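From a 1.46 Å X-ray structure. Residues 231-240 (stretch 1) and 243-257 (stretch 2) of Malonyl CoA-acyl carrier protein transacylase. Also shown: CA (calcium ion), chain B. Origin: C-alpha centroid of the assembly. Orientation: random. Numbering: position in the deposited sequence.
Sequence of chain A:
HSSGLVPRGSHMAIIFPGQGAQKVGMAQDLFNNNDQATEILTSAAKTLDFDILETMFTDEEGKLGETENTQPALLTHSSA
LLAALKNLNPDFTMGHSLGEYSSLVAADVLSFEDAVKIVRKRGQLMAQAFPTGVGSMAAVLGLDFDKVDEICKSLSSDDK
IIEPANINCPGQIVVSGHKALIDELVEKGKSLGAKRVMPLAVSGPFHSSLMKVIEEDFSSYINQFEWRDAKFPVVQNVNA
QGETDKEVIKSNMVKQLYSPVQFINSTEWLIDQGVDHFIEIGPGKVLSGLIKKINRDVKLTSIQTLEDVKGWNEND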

# COMPACT_ATOMS: atom_id res chain seq x y z
N LYS A 231 11.45 -6.00 13.67
CA LYS A 231 12.75 -5.52 14.10
C LYS A 231 12.86 -4.01 14.21
O LYS A 231 13.77 -3.47 14.89
N PHE A 232 11.91 -3.25 13.64
CA PHE A 232 11.82 -1.79 13.82
C PHE A 232 10.30 -1.54 13.56
O PHE A 232 9.65 -2.42 12.94
N PRO A 233 9.77 -0.41 14.07
CA PRO A 233 8.29 -0.23 14.03
C PRO A 233 7.73 -0.08 12.59
O PRO A 233 8.28 0.61 11.74
N VAL A 234 6.59 -0.74 12.42
CA VAL A 234 5.79 -0.69 11.16
C VAL A 234 4.66 0.28 11.54
O VAL A 234 3.86 -0.02 12.49
N VAL A 235 4.54 1.41 10.85
CA VAL A 235 3.44 2.35 11.11
C VAL A 235 2.24 1.82 10.34
O VAL A 235 2.25 1.84 9.11
N GLN A 236 1.24 1.29 11.03
CA GLN A 236 0.16 0.55 10.39
C GLN A 236 -0.92 1.47 9.84
O GLN A 236 -1.24 2.55 10.40
N ASN A 237 -1.51 1.04 8.69
CA ASN A 237 -2.51 1.84 8.04
C ASN A 237 -3.77 2.07 8.89
O ASN A 237 -4.44 3.09 8.70
N VAL A 238 -4.12 1.08 9.72
CA VAL A 238 -5.44 1.13 10.46
C VAL A 238 -5.38 2.25 11.49
O VAL A 238 -6.35 2.97 11.66
N ASN A 239 -4.22 2.41 12.17
CA ASN A 239 -4.17 3.32 13.37
C ASN A 239 -3.10 4.36 13.32
O ASN A 239 -3.04 5.23 14.20
N ALA A 240 -2.28 4.35 12.25
CA ALA A 240 -1.26 5.40 12.03
C ALA A 240 -0.29 5.50 13.20
O ALA A 240 0.13 6.63 13.50
N GLU A 243 4.11 -0.01 15.32
CA GLU A 243 3.76 -1.26 16.05
C GLU A 243 4.93 -2.21 15.89
O GLU A 243 5.52 -2.30 14.80
N THR A 244 5.23 -3.03 16.89
CA THR A 244 6.26 -4.10 16.76
C THR A 244 5.76 -5.44 17.18
O THR A 244 6.34 -6.47 16.84
N ASP A 245 4.67 -5.48 17.94
CA ASP A 245 4.14 -6.76 18.42
C ASP A 245 3.59 -7.62 17.27
O ASP A 245 2.84 -7.13 16.43
N LYS A 246 3.96 -8.90 17.25
CA LYS A 246 3.45 -9.80 16.23
C LYS A 246 1.94 -9.94 16.26
O LYS A 246 1.30 -10.00 15.18
N GLU A 247 1.31 -10.03 17.47
CA GLU A 247 -0.15 -10.26 17.56
C GLU A 247 -0.89 -8.95 17.28
O GLU A 247 -1.98 -8.97 16.67
N VAL A 248 -0.33 -7.81 17.65
CA VAL A 248 -0.98 -6.58 17.37
C VAL A 248 -0.90 -6.34 15.83
O VAL A 248 -1.91 -5.96 15.20
N ILE A 249 0.26 -6.56 15.25
CA ILE A 249 0.39 -6.34 13.79
C ILE A 249 -0.53 -7.26 13.04
O ILE A 249 -1.28 -6.81 12.11
N LYS A 250 -0.58 -8.54 13.39
CA LYS A 250 -1.41 -9.51 12.67
C LYS A 250 -2.89 -9.11 12.77
O LYS A 250 -3.65 -9.08 11.77
N SER A 251 -3.35 -8.74 13.97
CA SER A 251 -4.75 -8.35 14.13
C SER A 251 -5.06 -7.11 13.28
O SER A 251 -6.11 -7.00 12.63
N ASN A 252 -4.10 -6.20 13.20
CA ASN A 252 -4.27 -4.97 12.40
C ASN A 252 -4.21 -5.24 10.90
O ASN A 252 -4.77 -4.41 10.16
N MET A 253 -3.64 -6.36 10.48
CA MET A 253 -3.73 -6.66 9.07
C MET A 253 -5.11 -7.14 8.71
O MET A 253 -5.53 -6.95 7.51
N VAL A 254 -5.80 -7.87 9.62
CA VAL A 254 -7.15 -8.21 9.30
C VAL A 254 -8.05 -6.91 9.32
O VAL A 254 -8.85 -6.69 8.36
N LYS A 255 -7.85 -6.06 10.33
CA LYS A 255 -8.69 -4.79 10.39
C LYS A 255 -8.42 -3.89 9.18
O LYS A 255 -9.30 -3.20 8.73
N GLN A 256 -7.19 -3.99 8.65
CA GLN A 256 -6.78 -3.13 7.53
C GLN A 256 -7.74 -3.33 6.33
O GLN A 256 -8.03 -2.37 5.59
N LEU A 257 -8.26 -4.53 6.18
CA LEU A 257 -9.14 -4.86 5.03
C LEU A 257 -10.34 -3.94 4.98
O LEU A 257 -10.78 -3.66 3.83

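Stretch 1 opens with little to offer: the CA-to-CB bonds of Lys 231 and Phe 232 point away from stretch 2. Side-chain contact from stretch 1 begins at Pro 233, whose CA-to-CB bond points sideways; Pro 233 CG lies 4.1 Å from CG2 of Thr 244 (chi1 p). Val 234 then joins Glu 243 in an antiparallel bridge, Val 234 N to Glu 243 O at 3.0 Å and Glu 243 N to Val 234 O at 2.8 Å. The bridge puts both side chains, Val 234 (t) and Glu 243 (m, m), on the same face of the sheet, while Val 235 points away.

Gln 236 is the centerpiece, with the largest area covered by the other stretch. Its CA-to-CB bond points toward the helix, and an m, t side chain extends the amide far enough to use both ends. Gln 236 OE1 accepts from Asn 252 ND2 at 2.9 Å; Gln 236 NE2 gives a weak bond to Ile 249 O at 3.3 Å and lies 3.3 Å from Met 253 SD. Asn 252 (m) faces it from the helix, so two buried amides meet across the contact, and the bond is directional, unlike apolar packing.

Asn 237 (m) also points toward stretch 2, approaching the end of the Gln 256 side chain. Gln 256 OE1 (chi1 t) binds the calcium ion at 2.6 Å, alongside Met 253 O at 2.7 Å and one atom from elsewhere in the structure.

Val 238 (m) sets its methyls against the helix, Val 238 CG1 lying 3.3 Å from Gln 256 CA, 3.4 Å from Asn 252 O and 3.9 Å from Lys 255 CB, while Val 238 CG2 is 3.4 Å from Asn 252 CG. A water links Val 238 N and Asn 252 O, its oxygen 3.2 Å from each.

Asn 239 (p) closes the contact, Asn 239 ND2 donating to Glu 243 OE2 at 2.8 Å, and Ala 240 is out of reach.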

# COMPACT_ATOMS: atom_id res chain seq x y z
CB LYS A 231 13.81 -6.09 13.14
CG LYS A 231 14.17 -7.57 13.35
CD LYS A 231 15.30 -7.96 12.33
CE LYS A 231 15.90 -9.39 12.48
NZ LYS A 231 14.89 -10.30 12.99
CB PHE A 232 12.76 -0.98 12.87
CG PHE A 232 12.78 -1.50 11.45
CD1 PHE A 232 13.72 -2.47 11.05
CD2 PHE A 232 11.83 -1.05 10.47
CE1 PHE A 232 13.76 -2.98 9.76
CE2 PHE A 232 11.87 -1.60 9.16
CZ PHE A 232 12.75 -2.57 8.79
CB PRO A 233 8.05 1.08 14.77
CG PRO A 233 9.36 1.28 15.74
CD PRO A 233 10.45 0.64 14.87
CB VAL A 234 5.26 -2.04 10.83
CG1 VAL A 234 4.36 -1.92 9.56
CG2 VAL A 234 6.38 -3.09 10.63
CB VAL A 235 3.78 3.76 10.75
CG1 VAL A 235 2.63 4.74 11.12
CG2 VAL A 235 5.04 4.16 11.58
CB GLN A 236 -0.44 -0.52 11.30
CG GLN A 236 0.66 -1.52 11.62
CD GLN A 236 0.07 -2.86 12.10
OE1 GLN A 236 -0.16 -3.06 13.33
NE2 GLN A 236 -0.19 -3.79 11.19
CB ASN A 237 -2.96 1.12 6.73
CG ASN A 237 -1.97 1.18 5.60
OD1 ASN A 237 -0.94 1.92 5.60
ND2 ASN A 237 -2.28 0.37 4.62
CB VAL A 238 -5.79 -0.23 11.14
CG1 VAL A 238 -6.05 -1.25 10.17
CG2 VAL A 238 -4.73 -0.79 12.00
CB ASN A 239 -4.01 2.43 14.67
CG ASN A 239 -2.64 1.70 14.73
OD1 ASN A 239 -1.89 1.66 13.75
ND2 ASN A 239 -2.26 1.14 15.94
CB ALA A 240 -1.91 6.80 11.71
CB GLU A 243 2.45 -1.95 15.62
CG GLU A 243 1.23 -1.03 15.74
CD GLU A 243 0.84 -0.79 17.20
OE1 GLU A 243 1.49 -1.36 18.15
OE2 GLU A 243 -0.17 -0.07 17.39
CB THR A 244 7.58 -3.76 17.57
OG1 THR A 244 7.18 -3.58 18.92
CG2 THR A 244 8.19 -2.44 17.08
CB ASP A 245 3.05 -6.53 19.47
CG ASP A 245 2.75 -7.79 20.26
OD1 ASP A 245 1.61 -8.29 20.16
OD2 ASP A 245 3.64 -8.27 20.99
CB LYS A 246 4.10 -11.19 16.27
CG LYS A 246 3.74 -12.04 17.59
CD LYS A 246 4.43 -13.38 17.73
CE LYS A 246 5.88 -13.22 18.16
NZ LYS A 246 6.64 -14.54 18.51
CB GLU A 247 -0.56 -10.75 19.02
CG GLU A 247 -0.25 -12.22 19.35
CD GLU A 247 -0.89 -13.29 18.44
OE1 GLU A 247 -0.32 -14.39 18.37
OE2 GLU A 247 -1.93 -13.07 17.76
CB VAL A 248 -0.32 -5.46 18.04
CG1 VAL A 248 -0.83 -4.09 17.56
CG2 VAL A 248 -0.42 -5.68 19.63
CB ILE A 249 1.85 -6.52 13.42
CG1 ILE A 249 2.67 -5.36 13.91
CG2 ILE A 249 2.03 -6.67 11.87
CD1 ILE A 249 4.19 -5.60 13.79
CB LYS A 250 -1.16 -10.92 13.23
CG LYS A 250 -2.01 -12.04 12.57
CD LYS A 250 -1.64 -13.47 13.18
CE LYS A 250 -2.58 -14.57 12.62
NZ LYS A 250 -2.52 -15.83 13.43
CB SER A 251 -4.95 -7.94 15.61
OG SER A 251 -6.27 -7.50 15.76
CB ASN A 252 -3.20 -3.97 12.81
CG ASN A 252 -3.59 -3.24 14.11
OD1 ASN A 252 -4.78 -3.24 14.49
ND2 ASN A 252 -2.64 -2.64 14.74
CB MET A 253 -2.73 -7.81 8.71
CG MET A 253 -1.19 -7.36 8.90
SD MET A 253 -0.79 -5.66 8.56
CE MET A 253 -1.12 -5.54 6.73
CB VAL A 254 -7.72 -9.24 10.35
CG1 VAL A 254 -9.12 -9.61 9.92
CG2 VAL A 254 -6.79 -10.46 10.30
CB LYS A 255 -8.37 -3.98 11.63
CG LYS A 255 -8.71 -4.78 12.88
CD LYS A 255 -8.44 -3.93 14.13
CE LYS A 255 -8.96 -4.77 15.36
NZ LYS A 255 -8.73 -4.01 16.66
CB GLN A 256 -5.36 -3.51 7.09
CG GLN A 256 -4.73 -2.46 6.13
CD GLN A 256 -3.77 -3.12 5.14
OE1 GLN A 256 -4.05 -4.19 4.59
NE2 GLN A 256 -2.65 -2.49 4.92
CB LEU A 257 -9.61 -6.32 5.07
CG LEU A 257 -8.45 -7.38 5.03
CD1 LEU A 257 -9.05 -8.73 5.32
CD2 LEU A 257 -7.79 -7.37 3.62
CA CA B . -4.59 -6.69 5.04
O HOH W 1 -2.98 -1.85 9.31